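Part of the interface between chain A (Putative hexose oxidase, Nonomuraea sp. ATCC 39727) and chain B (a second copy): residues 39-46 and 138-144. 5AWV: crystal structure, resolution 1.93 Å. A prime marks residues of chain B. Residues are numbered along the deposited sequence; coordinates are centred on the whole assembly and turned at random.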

# COMPACT_ATOMS: atom_id res chain seq x y z
N ASP A 39 0.07 20.33 -21.19
CA ASP A 39 -1.28 20.26 -20.60
C ASP A 39 -1.19 20.78 -19.19
O ASP A 39 -0.23 20.53 -18.48
CB ASP A 39 -1.77 18.82 -20.68
CG ASP A 39 -3.17 18.63 -20.17
OD1 ASP A 39 -3.43 18.84 -18.95
OD2 ASP A 39 -4.00 18.26 -20.98
N PRO A 40 -2.17 21.58 -18.77
CA PRO A 40 -2.07 22.11 -17.42
C PRO A 40 -2.17 21.04 -16.30
O PRO A 40 -1.79 21.34 -15.22
CB PRO A 40 -3.31 23.02 -17.31
CG PRO A 40 -4.19 22.62 -18.38
CD PRO A 40 -3.36 22.05 -19.48
N ARG A 41 -2.73 19.87 -16.56
CA ARG A 41 -2.71 18.77 -15.59
C ARG A 41 -1.34 18.12 -15.39
O ARG A 41 -1.13 17.33 -14.42
CB ARG A 41 -3.72 17.67 -15.99
CG ARG A 41 -5.14 18.18 -15.96
CD ARG A 41 -6.10 17.36 -16.74
NE ARG A 41 -5.94 17.54 -18.15
CZ ARG A 41 -6.84 17.14 -19.04
NH1 ARG A 41 -7.97 16.46 -18.71
NH2 ARG A 41 -6.56 17.40 -20.30
N TYR A 42 -0.40 18.36 -16.29
CA TYR A 42 0.84 17.52 -16.28
C TYR A 42 1.63 17.55 -14.99
O TYR A 42 2.00 16.49 -14.44
CB TYR A 42 1.77 17.94 -17.46
CG TYR A 42 3.08 17.20 -17.55
CD1 TYR A 42 3.16 15.96 -18.14
CD2 TYR A 42 4.23 17.78 -17.07
CE1 TYR A 42 4.40 15.29 -18.25
CE2 TYR A 42 5.47 17.12 -17.16
CZ TYR A 42 5.54 15.88 -17.75
OH TYR A 42 6.77 15.25 -17.81
N LEU A 43 1.95 18.75 -14.50
CA LEU A 43 2.72 18.87 -13.26
C LEU A 43 2.04 18.23 -12.03
O LEU A 43 2.72 17.64 -11.21
CB LEU A 43 3.22 20.31 -12.97
CG LEU A 43 4.33 20.87 -13.95
CD1 LEU A 43 4.56 22.37 -13.81
CD2 LEU A 43 5.71 20.20 -13.82
N ASN A 44 0.73 18.41 -11.85
CA ASN A 44 0.01 17.74 -10.80
C ASN A 44 0.27 16.24 -10.88
O ASN A 44 0.54 15.62 -9.85
CB ASN A 44 -1.49 18.05 -10.79
CG ASN A 44 -1.79 19.46 -10.25
OD1 ASN A 44 -0.88 20.24 -9.89
ND2 ASN A 44 -3.01 19.71 -10.03
N LEU A 45 0.10 15.69 -12.05
CA LEU A 45 0.19 14.26 -12.20
C LEU A 45 1.61 13.72 -12.04
O LEU A 45 1.78 12.65 -11.45
CB LEU A 45 -0.45 13.80 -13.47
CG LEU A 45 -1.94 14.08 -13.53
CD1 LEU A 45 -2.51 13.81 -14.92
CD2 LEU A 45 -2.67 13.22 -12.51
N LYS A 46 2.59 14.53 -12.48
CA LYS A 46 4.00 14.17 -12.43
C LYS A 46 4.43 14.20 -10.98
O LYS A 46 5.41 13.54 -10.58
CB LYS A 46 4.82 15.22 -13.23
CG LYS A 46 6.29 14.91 -13.47
CD LYS A 46 7.00 16.14 -14.09
CE LYS A 46 7.62 16.97 -13.03
NZ LYS A 46 8.83 16.25 -12.55
N LEU B 138 -13.64 16.51 -12.25
CA LEU B 138 -13.87 17.38 -13.43
C LEU B 138 -12.59 17.88 -14.05
O LEU B 138 -12.51 17.98 -15.27
CB LEU B 138 -14.78 18.58 -13.10
CG LEU B 138 -16.21 18.29 -12.75
CD1 LEU B 138 -16.95 19.57 -12.37
CD2 LEU B 138 -16.90 17.48 -13.86
N TYR B 139 -11.62 18.17 -13.23
CA TYR B 139 -10.36 18.63 -13.68
C TYR B 139 -9.56 17.55 -14.38
O TYR B 139 -9.13 17.76 -15.52
CB TYR B 139 -9.53 19.20 -12.54
CG TYR B 139 -8.21 19.85 -12.98
CD1 TYR B 139 -8.15 20.75 -14.04
CD2 TYR B 139 -7.01 19.57 -12.32
CE1 TYR B 139 -6.92 21.39 -14.38
CE2 TYR B 139 -5.80 20.21 -12.65
CZ TYR B 139 -5.77 21.13 -13.69
OH TYR B 139 -4.55 21.73 -14.03
N LEU B 140 -9.37 16.42 -13.73
CA LEU B 140 -8.63 15.30 -14.35
C LEU B 140 -9.29 14.78 -15.61
O LEU B 140 -8.62 14.58 -16.63
CB LEU B 140 -8.48 14.15 -13.36
CG LEU B 140 -7.53 14.51 -12.20
CD1 LEU B 140 -7.27 13.27 -11.36
CD2 LEU B 140 -6.19 15.07 -12.69
N GLY B 141 -10.60 14.58 -15.58
CA GLY B 141 -11.28 13.97 -16.66
C GLY B 141 -11.35 14.85 -17.90
O GLY B 141 -11.27 14.34 -19.00
N TRP B 142 -11.61 16.15 -17.71
CA TRP B 142 -12.04 17.04 -18.77
C TRP B 142 -11.47 18.42 -18.78
O TRP B 142 -11.77 19.16 -19.71
CB TRP B 142 -13.58 17.11 -18.82
CG TRP B 142 -14.24 15.81 -18.96
CD1 TRP B 142 -14.52 15.16 -20.12
CD2 TRP B 142 -14.70 14.94 -17.92
NE1 TRP B 142 -15.10 13.96 -19.87
CE2 TRP B 142 -15.21 13.79 -18.53
CE3 TRP B 142 -14.72 15.02 -16.53
CZ2 TRP B 142 -15.80 12.76 -17.81
CZ3 TRP B 142 -15.25 13.99 -15.83
CH2 TRP B 142 -15.78 12.87 -16.46
N ASN B 143 -10.62 18.75 -17.84
CA ASN B 143 -10.04 20.07 -17.66
C ASN B 143 -11.15 21.11 -17.58
O ASN B 143 -11.17 22.13 -18.34
CB ASN B 143 -9.02 20.36 -18.72
CG ASN B 143 -8.36 21.67 -18.56
OD1 ASN B 143 -8.06 22.11 -17.49
ND2 ASN B 143 -8.06 22.32 -19.70
N VAL B 144 -12.14 20.77 -16.75
CA VAL B 144 -13.25 21.72 -16.48
C VAL B 144 -13.45 21.85 -14.96
O VAL B 144 -12.85 21.13 -14.18
CB VAL B 144 -14.54 21.39 -17.22
CG1 VAL B 144 -14.31 21.31 -18.75
CG2 VAL B 144 -15.21 20.11 -16.74
O HOH W 1 -9.46 16.26 -21.19

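The contact is organised around one arginine whose guanidinium is held by an aspartate of its own chain while it reaches the C-terminal part of a helix in the other copy. Arg41 NE donates to Asp39 OD1 at 2.9 Å and Arg41 NH2 to Asp39 OD2 at 2.8 Å, a two-pronged salt bridge with nearly straight N-H...O angles. Asp39 OD1 also accepts from the backbone, with Arg41 N at 2.7 Å, so the same carboxylate caps the turn leading into the chain A helix and fixes the arginine head group. Asp39 makes no contact with the chain B stretch; what it does here is hold the Arg41 guanidinium.

Held in this way, the guanidinium leaves NH1 free to face chain B. Arg41 NH1 donates to Leu140′ O at 2.9 Å, the one direct hydrogen bond assigned between the two stretches, although its angle of 138° is well short of linear. Leu140′ O lies near the guanidinium plane, whereas Asn143′ CB packs over one face, 3.9 Å from Arg41 CZ. Asn143′ is the first residue to leave helical geometry, and its positive phi marks the change of course of the chain where its CA-to-CB bond points toward the chain A stretch. A water extends the polar network: it accepts from Arg41 NH1 at 2.9 Å and donates a weak hydrogen bond to Gly141′ O at 3.4 Å.

The aliphatic part of Arg41 is used as well. Its CG sits over the face of the Tyr139′ ring, 3.9 Å from the centroid and 17° off the ring normal, a CH-pi contact. Further along the side chain, Arg41 CD comes within 3.3 Å of Tyr139′ O, a carbonyl already engaged by Asn143′ N at 2.9 Å within chain B. Arg41 thus contacts the tyrosine through both its ring and its backbone, and it has the largest area covered by the opposing stretch, 110 Å² of the 392 Å² buried in total.

Tyr139′ starts out sideways at CB, but its t rotamer brings the ring to chain A. The hydroxyl ends beside Pro40, with Tyr139′ OH 3.0 Å from Pro40 O and 3.7 Å from Pro40 CB. At the ring edge lies Asn44, its ND2 3.9 Å from Tyr139′ CE2; both polar side-chain atoms of Asn44 are hydrogen-bonded elsewhere in the structure. A small apolar contact completes this part of the interface, with Leu45 CD2 meeting Leu140′ CD2 at 4.0 Å.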